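PDB 4GLT: glutathione S-transferase-like protein from Methylobacillus flagellatus, which binds glutathione and probably acts as a transferase of the glutathione S-transferase family. Local coordinates for residues 24-29 with 60-65; 127-132 with 147-152; 196-201 with 206-211. All blocks are in the same frame, centred on the assembly; numbering follows the deposited sequence.

Contact 1 of 3, residues 24-29 with 60-65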
loop_
_atom_site.group_PDB
_atom_site.type_symbol
_atom_site.label_atom_id
_atom_site.label_comp_id
_atom_site.label_asym_id
_atom_site.label_seq_id
_atom_site.Cartn_x
_atom_site.Cartn_y
_atom_site.Cartn_z
ATOM N N LYS A 24 15.225 -0.530 -14.783
ATOM C CA LYS A 24 14.721 -1.891 -14.889
ATOM C C LYS A 24 13.507 -2.093 -13.991
ATOM O O LYS A 24 13.513 -1.679 -12.837
ATOM C CB LYS A 24 15.817 -2.900 -14.532
ATOM C CG LYS A 24 17.012 -2.858 -15.461
ATOM C CD LYS A 24 17.953 -4.023 -15.185
ATOM C CE LYS A 24 18.917 -4.244 -16.335
ATOM N NZ LYS A 24 19.859 -5.367 -16.057
ATOM N N LEU A 25 12.463 -2.715 -14.534
ATOM C CA LEU A 25 11.254 -3.001 -13.767
ATOM C C LEU A 25 11.038 -4.491 -13.570
ATOM O O LEU A 25 10.516 -5.162 -14.460
ATOM C CB LEU A 25 10.015 -2.420 -14.452
ATOM C CG LEU A 25 8.759 -2.974 -13.771
ATOM C CD1 LEU A 25 8.587 -2.373 -12.380
ATOM C CD2 LEU A 25 7.514 -2.765 -14.616
ATOM N N LEU A 26 11.407 -4.999 -12.405
ATOM C CA LEU A 26 11.172 -6.393 -12.094
ATOM C C LEU A 26 9.682 -6.633 -12.036
ATOM O O LEU A 26 8.957 -5.895 -11.394
ATOM C CB LEU A 26 11.770 -6.753 -10.748
ATOM C CG LEU A 26 13.268 -6.580 -10.568
ATOM C CD1 LEU A 26 13.715 -7.349 -9.351
ATOM C CD2 LEU A 26 13.990 -7.066 -11.781
ATOM N N TYR A 27 9.233 -7.696 -12.675
ATOM C CA TYR A 27 7.813 -8.012 -12.732
ATOM C C TYR A 27 7.579 -9.484 -13.066
ATOM O O TYR A 27 8.462 -10.155 -13.598
ATOM C CB TYR A 27 7.140 -7.146 -13.789
ATOM C CG TYR A 27 7.261 -7.727 -15.177
ATOM C CD1 TYR A 27 6.174 -8.333 -15.793
ATOM C CD2 TYR A 27 8.472 -7.694 -15.865
ATOM C CE1 TYR A 27 6.278 -8.875 -17.058
ATOM C CE2 TYR A 27 8.585 -8.223 -17.131
ATOM C CZ TYR A 27 7.487 -8.817 -17.722
ATOM O OH TYR A 27 7.587 -9.351 -18.984
ATOM N N SER A 28 6.377 -9.969 -12.752
ATOM C CA SER A 28 5.937 -11.313 -13.130
ATOM C C SER A 28 4.791 -11.167 -14.116
ATOM O O SER A 28 4.304 -10.061 -14.330
ATOM C CB SER A 28 5.451 -12.091 -11.909
ATOM O OG SER A 28 4.250 -11.524 -11.408
ATOM N N ASN A 29 4.351 -12.277 -14.703
ATOM C CA ASN A 29 3.283 -12.233 -15.710
ATOM C C ASN A 29 1.864 -12.081 -15.162
ATOM O O ASN A 29 0.945 -11.739 -15.901
ATOM C CB ASN A 29 3.346 -13.459 -16.617
ATOM C CG ASN A 29 4.118 -13.203 -17.903
ATOM O OD1 ASN A 29 4.858 -14.062 -18.370
ATOM N ND2 ASN A 29 3.941 -12.021 -18.484
ATOM N N CYS A 60 18.287 -13.856 -9.968
ATOM C CA CYS A 60 17.846 -12.510 -9.708
ATOM C C CYS A 60 17.216 -12.587 -8.334
ATOM O O CYS A 60 16.114 -13.096 -8.171
ATOM C CB CYS A 60 16.821 -12.063 -10.743
ATOM S SG CYS A 60 16.793 -10.287 -11.027
ATOM N N PRO A 61 17.905 -12.053 -7.341
ATOM C CA PRO A 61 17.368 -12.098 -5.988
ATOM C C PRO A 61 16.751 -10.757 -5.694
ATOM O O PRO A 61 17.430 -9.755 -5.524
ATOM C CB PRO A 61 18.609 -12.328 -5.131
ATOM C CG PRO A 61 19.548 -13.035 -6.025
ATOM C CD PRO A 61 19.311 -12.474 -7.393
ATOM N N VAL A 62 15.432 -10.770 -5.621
ATOM C CA VAL A 62 14.651 -9.581 -5.423
ATOM C C VAL A 62 14.987 -8.958 -4.093
ATOM O O VAL A 62 15.034 -7.747 -3.960
ATOM C CB VAL A 62 13.176 -9.925 -5.449
ATOM C CG1 VAL A 62 12.378 -8.853 -4.776
ATOM C CG2 VAL A 62 12.719 -10.156 -6.860
ATOM N N ALA A 63 15.203 -9.806 -3.104
ATOM C CA ALA A 63 15.455 -9.377 -1.743
ATOM C C ALA A 63 16.618 -8.406 -1.637
ATOM O O ALA A 63 16.705 -7.651 -0.681
ATOM C CB ALA A 63 15.685 -10.569 -0.855
ATOM N N ASP A 64 17.530 -8.459 -2.592
ATOM C CA ASP A 64 18.662 -7.548 -2.603
ATOM C C ASP A 64 18.223 -6.158 -3.074
ATOM O O ASP A 64 18.939 -5.176 -2.893
ATOM C CB ASP A 64 19.769 -8.067 -3.524
ATOM C CG ASP A 64 20.423 -9.351 -3.015
ATOM O OD1 ASP A 64 21.140 -9.994 -3.814
ATOM O OD2 ASP A 64 20.239 -9.719 -1.833
ATOM N N HIS A 65 17.049 -6.068 -3.683
ATOM C CA HIS A 65 16.566 -4.775 -4.153
ATOM C C HIS A 65 15.310 -4.355 -3.398
ATOM O O HIS A 65 15.119 -3.184 -3.066
ATOM C CB HIS A 65 16.350 -4.807 -5.670
ATOM C CG HIS A 65 17.562 -5.250 -6.434
ATOM N ND1 HIS A 65 18.316 -4.391 -7.203
ATOM C CD2 HIS A 65 18.163 -6.460 -6.525
ATOM C CE1 HIS A 65 19.322 -5.053 -7.744
ATOM N NE2 HIS A 65 19.255 -6.311 -7.345
#
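In the thioredoxin-like domain of this glutathione S-transferase, Leu26 of strand 24-27 meets Cys60 and Val62 of the loop after strand 49-52. Strand 24-27 is an inner strand of the sheet. Its backbone bonds to strands 49-52 and 73-75. The two faces of the sheet are served by alternate residues. Leu25 packs on helix 32-44, while Leu26 turns toward the loop on the other face. The contact is apolar and has no hydrogen bond across it. Leu26 CD1 lies 3.9 Å from Val62 CG2. The two side chains pass alongside each other, pointing in opposite directions. Leu26 CG stands beside the backbone N and anti to the carbonyl carbon (chi1 -60°), which sends its two methyls out to the loop. Residues 62-64 form a 3-10 turn, held by Asp64 N to Pro61 O (3.2 Å) and His65 N to Val62 O (2.6 Å). This turn fixes the backbone from which Val62 projects. Val62 also touches Ile71, a glutathione-binding residue, and its side chain is about 7 Å from a bound glutathione. This is consistent with a place just behind the glutathione site. Ala63 packs on Arg154 of the second subunit. The other branch of Leu26 faces sulfur: CD2 is 4.3 Å from Cys60 SG.

Contact 2 of 3, residues 127-132 with 147-152. With GSH (glutathione), chain F.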
loop_
_atom_site.group_PDB
_atom_site.type_symbol
_atom_site.label_atom_id
_atom_site.label_comp_id
_atom_site.label_asym_id
_atom_site.label_seq_id
_atom_site.Cartn_x
_atom_site.Cartn_y
_atom_site.Cartn_z
ATOM N N VAL A 127 -6.246 -11.406 -3.925
ATOM C CA VAL A 127 -5.013 -12.149 -3.758
ATOM C C VAL A 127 -5.134 -13.008 -2.513
ATOM O O VAL A 127 -4.688 -14.166 -2.483
ATOM C CB VAL A 127 -3.798 -11.206 -3.629
ATOM C CG1 VAL A 127 -2.595 -11.937 -3.035
ATOM C CG2 VAL A 127 -3.453 -10.615 -4.985
ATOM N N ALA A 128 -5.751 -12.430 -1.488
ATOM C CA ALA A 128 -5.900 -13.107 -0.209
ATOM C C ALA A 128 -6.725 -14.363 -0.411
ATOM O O ALA A 128 -6.304 -15.473 -0.072
ATOM C CB ALA A 128 -6.566 -12.186 0.799
ATOM N N ALA A 129 -7.907 -14.176 -0.984
ATOM C CA ALA A 129 -8.768 -15.290 -1.313
ATOM C C ALA A 129 -7.981 -16.344 -2.099
ATOM O O ALA A 129 -7.849 -17.490 -1.661
ATOM C CB ALA A 129 -9.967 -14.802 -2.107
ATOM N N VAL A 130 -7.442 -15.938 -3.249
ATOM C CA VAL A 130 -6.724 -16.852 -4.136
ATOM C C VAL A 130 -5.654 -17.663 -3.414
ATOM O O VAL A 130 -5.620 -18.887 -3.507
ATOM C CB VAL A 130 -6.054 -16.112 -5.305
ATOM C CG1 VAL A 130 -5.125 -17.064 -6.058
ATOM C CG2 VAL A 130 -7.101 -15.515 -6.231
ATOM N N MET A 131 -4.774 -16.981 -2.694
ATOM C CA MET A 131 -3.731 -17.689 -1.956
ATOM C C MET A 131 -4.331 -18.586 -0.880
ATOM O O MET A 131 -3.797 -19.668 -0.585
ATOM C CB MET A 131 -2.717 -16.708 -1.353
ATOM C CG MET A 131 -1.996 -15.856 -2.396
ATOM S SD MET A 131 -1.230 -16.815 -3.728
ATOM C CE MET A 131 -1.141 -15.560 -5.009
ATOM N N GLU A 132 -5.443 -18.148 -0.293
ATOM C CA GLU A 132 -6.080 -18.939 0.759
ATOM C C GLU A 132 -6.429 -20.314 0.215
ATOM O O GLU A 132 -6.302 -21.321 0.907
ATOM C CB GLU A 132 -7.333 -18.242 1.302
ATOM C CG GLU A 132 -8.111 -19.052 2.336
ATOM C CD GLU A 132 -7.332 -19.313 3.620
ATOM O OE1 GLU A 132 -6.197 -18.807 3.766
ATOM O OE2 GLU A 132 -7.860 -20.025 4.496
ATOM N N LYS A 147 -14.920 -13.722 3.691
ATOM C CA LYS A 147 -14.698 -12.363 4.122
ATOM C C LYS A 147 -14.012 -11.516 3.056
ATOM O O LYS A 147 -14.410 -10.400 2.785
ATOM C CB LYS A 147 -13.849 -12.387 5.379
ATOM C CG LYS A 147 -13.813 -11.110 6.144
ATOM C CD LYS A 147 -12.768 -11.207 7.210
ATOM C CE LYS A 147 -12.531 -9.902 7.916
ATOM N NZ LYS A 147 -11.211 -9.962 8.598
ATOM N N GLN A 148 -12.957 -12.054 2.475
ATOM C CA GLN A 148 -12.201 -11.307 1.472
ATOM C C GLN A 148 -13.021 -11.057 0.211
ATOM O O GLN A 148 -13.034 -9.948 -0.329
ATOM C CB GLN A 148 -10.917 -12.059 1.115
ATOM C CG GLN A 148 -9.990 -12.290 2.293
ATOM C CD GLN A 148 -9.490 -10.988 2.890
ATOM O OE1 GLN A 148 -9.050 -10.945 4.034
ATOM N NE2 GLN A 148 -9.562 -9.920 2.115
ATOM N N LEU A 149 -13.707 -12.091 -0.265
ATOM C CA LEU A 149 -14.536 -11.943 -1.453
ATOM C C LEU A 149 -15.685 -11.003 -1.114
ATOM O O LEU A 149 -16.327 -10.424 -1.997
ATOM C CB LEU A 149 -15.026 -13.304 -1.962
ATOM C CG LEU A 149 -13.891 -14.223 -2.441
ATOM C CD1 LEU A 149 -14.394 -15.543 -3.013
ATOM C CD2 LEU A 149 -13.017 -13.507 -3.456
ATOM N N ASN A 150 -15.921 -10.829 0.180
ATOM C CA ASN A 150 -16.834 -9.792 0.633
ATOM C C ASN A 150 -16.309 -8.392 0.346
ATOM O O ASN A 150 -17.049 -7.542 -0.134
ATOM C CB ASN A 150 -17.151 -9.950 2.120
ATOM C CG ASN A 150 -18.429 -10.713 2.352
ATOM O OD1 ASN A 150 -19.272 -10.806 1.460
ATOM N ND2 ASN A 150 -18.583 -11.270 3.548
ATOM N N LYS A 151 -15.031 -8.149 0.641
ATOM C CA LYS A 151 -14.440 -6.836 0.375
ATOM C C LYS A 151 -14.514 -6.512 -1.116
ATOM O O LYS A 151 -14.775 -5.367 -1.509
ATOM C CB LYS A 151 -12.983 -6.784 0.854
ATOM C CG LYS A 151 -12.797 -7.014 2.346
ATOM C CD LYS A 151 -11.341 -7.227 2.717
ATOM C CE LYS A 151 -11.208 -7.734 4.152
ATOM N NZ LYS A 151 -11.742 -6.761 5.150
ATOM N N VAL A 152 -14.269 -7.532 -1.936
ATOM C CA VAL A 152 -14.312 -7.427 -3.392
ATOM C C VAL A 152 -15.667 -6.936 -3.888
ATOM O O VAL A 152 -15.759 -5.919 -4.583
ATOM C CB VAL A 152 -13.996 -8.796 -4.026
ATOM C CG1 VAL A 152 -14.178 -8.779 -5.534
ATOM C CG2 VAL A 152 -12.592 -9.213 -3.655
HETATM N N1 GSH F . -3.365 -0.953 4.405
HETATM C CA1 GSH F . -4.393 -0.118 5.068
HETATM C C1 GSH F . -3.778 1.122 5.664
HETATM O O11 GSH F . -4.567 1.941 6.170
HETATM O O12 GSH F . -2.533 1.304 5.622
HETATM C CB1 GSH F . -5.253 -0.891 6.082
HETATM C CG1 GSH F . -4.493 -1.598 7.204
HETATM C CD1 GSH F . -5.349 -2.661 7.874
HETATM O OE1 GSH F . -5.590 -3.709 7.298
HETATM N N2 GSH F . -5.813 -2.422 9.108
HETATM C CA2 GSH F . -6.458 -3.469 9.893
HETATM C C2 GSH F . -7.906 -3.678 9.538
HETATM O O2 GSH F . -8.703 -2.752 9.594
HETATM C CB2 GSH F . -6.317 -3.169 11.385
HETATM S SG2 GSH F . -4.581 -3.266 11.918
HETATM N N3 GSH F . -8.261 -4.916 9.157
HETATM C CA3 GSH F . -9.661 -5.289 9.016
HETATM C C3 GSH F . -9.951 -6.306 7.923
HETATM O O31 GSH F . -9.070 -6.578 7.072
HETATM O O32 GSH F . -11.080 -6.852 7.909
#
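Ala128 and Ala129 meet Gln148 and Leu149 where helices 106-133 and 142-162 pack in the helical C-terminal domain. Segments 127-132 and 147-152 run roughly antiparallel, 150° between their directions, and their axes approach to 8.8 Å. The short alanine side chains are consistent with this spacing. Ala128 CB rests against the stem of Gln148, 3.7 Å from its CG. Gln148 bends at chi2 (-63°), which brings its amide carbon CD beside the same methyl. Ala129 CB meets one branch of Leu149, with CD2 at 3.6 Å. Tyr192 also touches both Ala129 and Leu149. Lys147 and Lys151, which do not touch the alanines, converge on the glycine carboxylate of a glutathione. Lys151 NZ donates to O32 of glutathione at 2.8 Å, and a bend at its last torsion (chi4 -62°) turns the ammonium there. Lys147 arrives on an extended chain, and its NZ makes a weak bond of 3.2 Å to the same O32. This glutathione also bonds to Lys70, Ile71 and Ser85 of the second subunit, and Lys151 NZ to Leu68 O of that subunit. A methionine in place of Lys151 would probably leave O32 with the weak Lys147 bond alone from this helix and Leu68 O of the second subunit without this donor. The two ammonium groups probably offset the carboxylate charge, and Lys151 ties ligand and second subunit to the same helix.

Contact 3 of 3, residues 196-201 with 206-211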
loop_
_atom_site.group_PDB
_atom_site.type_symbol
_atom_site.label_atom_id
_atom_site.label_comp_id
_atom_site.label_asym_id
_atom_site.label_seq_id
_atom_site.Cartn_x
_atom_site.Cartn_y
_atom_site.Cartn_z
ATOM N N ASP A 196 -18.939 -13.297 -13.197
ATOM C CA ASP A 196 -19.560 -12.572 -14.297
ATOM C C ASP A 196 -19.842 -11.131 -13.887
ATOM O O ASP A 196 -20.997 -10.719 -13.769
ATOM C CB ASP A 196 -20.841 -13.268 -14.751
ATOM C CG ASP A 196 -21.259 -12.856 -16.145
ATOM O OD1 ASP A 196 -21.731 -13.726 -16.907
ATOM O OD2 ASP A 196 -21.101 -11.662 -16.479
ATOM N N TRP A 197 -18.774 -10.372 -13.677
ATOM C CA TRP A 197 -18.890 -9.003 -13.193
ATOM C C TRP A 197 -19.449 -8.047 -14.239
ATOM O O TRP A 197 -20.296 -7.208 -13.931
ATOM C CB TRP A 197 -17.538 -8.494 -12.685
ATOM C CG TRP A 197 -16.465 -8.410 -13.734
ATOM C CD1 TRP A 197 -15.572 -9.386 -14.076
ATOM C CD2 TRP A 197 -16.154 -7.277 -14.556
ATOM N NE1 TRP A 197 -14.734 -8.935 -15.065
ATOM C CE2 TRP A 197 -15.069 -7.644 -15.380
ATOM C CE3 TRP A 197 -16.691 -5.989 -14.678
ATOM C CZ2 TRP A 197 -14.511 -6.771 -16.315
ATOM C CZ3 TRP A 197 -16.137 -5.123 -15.612
ATOM C CH2 TRP A 197 -15.059 -5.520 -16.418
ATOM N N LYS A 198 -18.961 -8.172 -15.468
ATOM C CA LYS A 198 -19.351 -7.267 -16.540
ATOM C C LYS A 198 -20.850 -7.015 -16.510
ATOM O O LYS A 198 -21.307 -5.870 -16.569
ATOM C CB LYS A 198 -18.925 -7.824 -17.904
ATOM C CG LYS A 198 -17.424 -7.755 -18.155
ATOM C CD LYS A 198 -17.120 -7.711 -19.646
ATOM C CE LYS A 198 -16.567 -9.031 -20.148
ATOM N NZ LYS A 198 -15.149 -9.203 -19.719
ATOM N N GLN A 199 -21.612 -8.096 -16.401
ATOM C CA GLN A 199 -23.065 -8.016 -16.445
ATOM C C GLN A 199 -23.651 -7.341 -15.206
ATOM O O GLN A 199 -24.631 -6.596 -15.299
ATOM C CB GLN A 199 -23.658 -9.413 -16.599
ATOM C CG GLN A 199 -25.150 -9.416 -16.865
ATOM C CD GLN A 199 -25.734 -10.806 -16.806
ATOM O OE1 GLN A 199 -26.870 -11.033 -17.223
ATOM N NE2 GLN A 199 -24.959 -11.749 -16.285
ATOM N N GLN A 200 -23.051 -7.612 -14.050
ATOM C CA GLN A 200 -23.554 -7.100 -12.778
ATOM C C GLN A 200 -23.181 -5.633 -12.568
ATOM O O GLN A 200 -23.898 -4.889 -11.898
ATOM C CB GLN A 200 -23.014 -7.930 -11.611
ATOM C CG GLN A 200 -22.804 -9.404 -11.919
ATOM C CD GLN A 200 -22.777 -10.254 -10.660
ATOM O OE1 GLN A 200 -23.087 -9.770 -9.571
ATOM N NE2 GLN A 200 -22.411 -11.526 -10.804
ATOM N N TYR A 201 -22.055 -5.222 -13.136
ATOM C CA TYR A 201 -21.579 -3.857 -12.974
ATOM C C TYR A 201 -21.365 -3.243 -14.348
ATOM O O TYR A 201 -20.255 -3.279 -14.887
ATOM C CB TYR A 201 -20.276 -3.837 -12.169
ATOM C CG TYR A 201 -20.307 -4.671 -10.899
ATOM C CD1 TYR A 201 -20.915 -4.198 -9.741
ATOM C CD2 TYR A 201 -19.719 -5.931 -10.857
ATOM C CE1 TYR A 201 -20.943 -4.956 -8.578
ATOM C CE2 TYR A 201 -19.741 -6.695 -9.703
ATOM C CZ TYR A 201 -20.357 -6.205 -8.567
ATOM O OH TYR A 201 -20.376 -6.965 -7.416
ATOM N N ARG A 206 -18.209 -1.133 -18.967
ATOM C CA ARG A 206 -18.002 -0.029 -19.906
ATOM C C ARG A 206 -16.624 0.615 -19.759
ATOM O O ARG A 206 -15.968 0.947 -20.750
ATOM C CB ARG A 206 -19.063 1.045 -19.711
ATOM C CG ARG A 206 -18.642 2.401 -20.259
ATOM C CD ARG A 206 -19.840 3.323 -20.465
ATOM N NE ARG A 206 -20.614 3.480 -19.237
ATOM C CZ ARG A 206 -20.267 4.282 -18.233
ATOM N NH1 ARG A 206 -19.153 5.002 -18.309
ATOM N NH2 ARG A 206 -21.029 4.361 -17.149
ATOM N N HIS A 207 -16.201 0.815 -18.515
ATOM C CA HIS A 207 -14.889 1.371 -18.239
ATOM C C HIS A 207 -13.838 0.396 -18.750
ATOM O O HIS A 207 -12.894 0.783 -19.434
ATOM C CB HIS A 207 -14.722 1.593 -16.736
ATOM C CG HIS A 207 -13.462 2.315 -16.359
ATOM N ND1 HIS A 207 -12.259 1.667 -16.153
ATOM C CD2 HIS A 207 -13.224 3.630 -16.134
ATOM C CE1 HIS A 207 -11.337 2.552 -15.821
ATOM N NE2 HIS A 207 -11.895 3.752 -15.811
ATOM N N TYR A 208 -14.019 -0.876 -18.413
ATOM C CA TYR A 208 -13.097 -1.929 -18.818
ATOM C C TYR A 208 -13.017 -1.995 -20.333
ATOM O O TYR A 208 -11.969 -2.305 -20.904
ATOM C CB TYR A 208 -13.554 -3.278 -18.261
ATOM C CG TYR A 208 -12.513 -4.367 -18.373
ATOM C CD1 TYR A 208 -11.301 -4.265 -17.703
ATOM C CD2 TYR A 208 -12.741 -5.501 -19.140
ATOM C CE1 TYR A 208 -10.344 -5.261 -17.797
ATOM C CE2 TYR A 208 -11.792 -6.501 -19.241
ATOM C CZ TYR A 208 -10.594 -6.377 -18.568
ATOM O OH TYR A 208 -9.646 -7.370 -18.662
ATOM N N ALA A 209 -14.140 -1.702 -20.979
ATOM C CA ALA A 209 -14.187 -1.645 -22.429
ATOM C C ALA A 209 -13.216 -0.588 -22.937
ATOM O O ALA A 209 -12.287 -0.898 -23.682
ATOM C CB ALA A 209 -15.598 -1.348 -22.903
ATOM N N ALA A 210 -13.433 0.663 -22.532
ATOM C CA ALA A 210 -12.511 1.747 -22.865
ATOM C C ALA A 210 -11.042 1.355 -22.638
ATOM O O ALA A 210 -10.195 1.576 -23.497
ATOM C CB ALA A 210 -12.856 2.991 -22.062
ATOM N N MET A 211 -10.749 0.785 -21.473
ATOM C CA MET A 211 -9.385 0.376 -21.117
ATOM C C MET A 211 -8.799 -0.685 -22.050
ATOM O O MET A 211 -7.640 -0.604 -22.456
ATOM C CB MET A 211 -9.349 -0.147 -19.677
ATOM C CG MET A 211 -9.724 0.884 -18.624
ATOM S SD MET A 211 -8.551 2.249 -18.535
ATOM C CE MET A 211 -7.018 1.340 -18.394
#
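An offset edge-to-face stack of Trp197 on Tyr208 joins two helical pieces near the end of the C-terminal domain of this glutathione S-transferase. Residues 197-200 form a short, weakly bonded helical turn. Tyr201 follows at the N-cap position of helix 202-212, which carries Tyr208. The tight part is aromatic. The six-membered ring of Trp197 drives its edge at the face of Tyr208, with the planes at 82° and the centroids 5.1 Å apart. Its leading atom CH2 is 3.3 Å from Tyr208 CB, which sits near the indole plane. The neighbouring CZ2 stands over the phenol ring, 3.6 Å from Tyr208 CD2. Trp197 CG lies between the backbone N and the carbonyl carbon (chi1 63°), and from there the indole reaches across to the longer helix. Leu204 and Ala205 pack on Trp197, Leu185 packs on Tyr208, and Glu189 of helix 176-191 touches both. The solvent side is looser. Lys198 is exposed, but its CG lies 3.5 Å above the plane of the Trp197 ring, toward the rim. Its ammonium forms a salt bridge with Glu189. Arg206 is also exposed; its guanidinium bonds to Leu163 O and Arg166 O. Within residues 196-201, Gln200 NE2 makes a weak bond to Asp196 O. Lys198 comes only loosely to the phenol: its NZ is 4.3 Å from Tyr208 CE2, at an oblique position.

How the contacts relate
Contact 1 belongs to the thioredoxin-like domain, and contacts 2 and 3 to the helical one. No two of them touch. Contacts 1 and 3 are buried, on opposite sides of the chain's centre, with centres about 32 Å apart. Contact 2 is partly buried and bonds to the second subunit, which contact 1 touches only through Ala63. Its centre is about 20 Å from that of contact 3. Contacts 2 and 3 both border helix 176-191, through Arg191 and Glu189. The chemistry follows the place. A strand meets a loop through aliphatic groups and a sulfur in contact 1. Alanines against longer side chains, with lysines on a ligand carboxylate, mark contact 2. Aromatic rings fill contact 3, with a lysine-glutamate pair beside them.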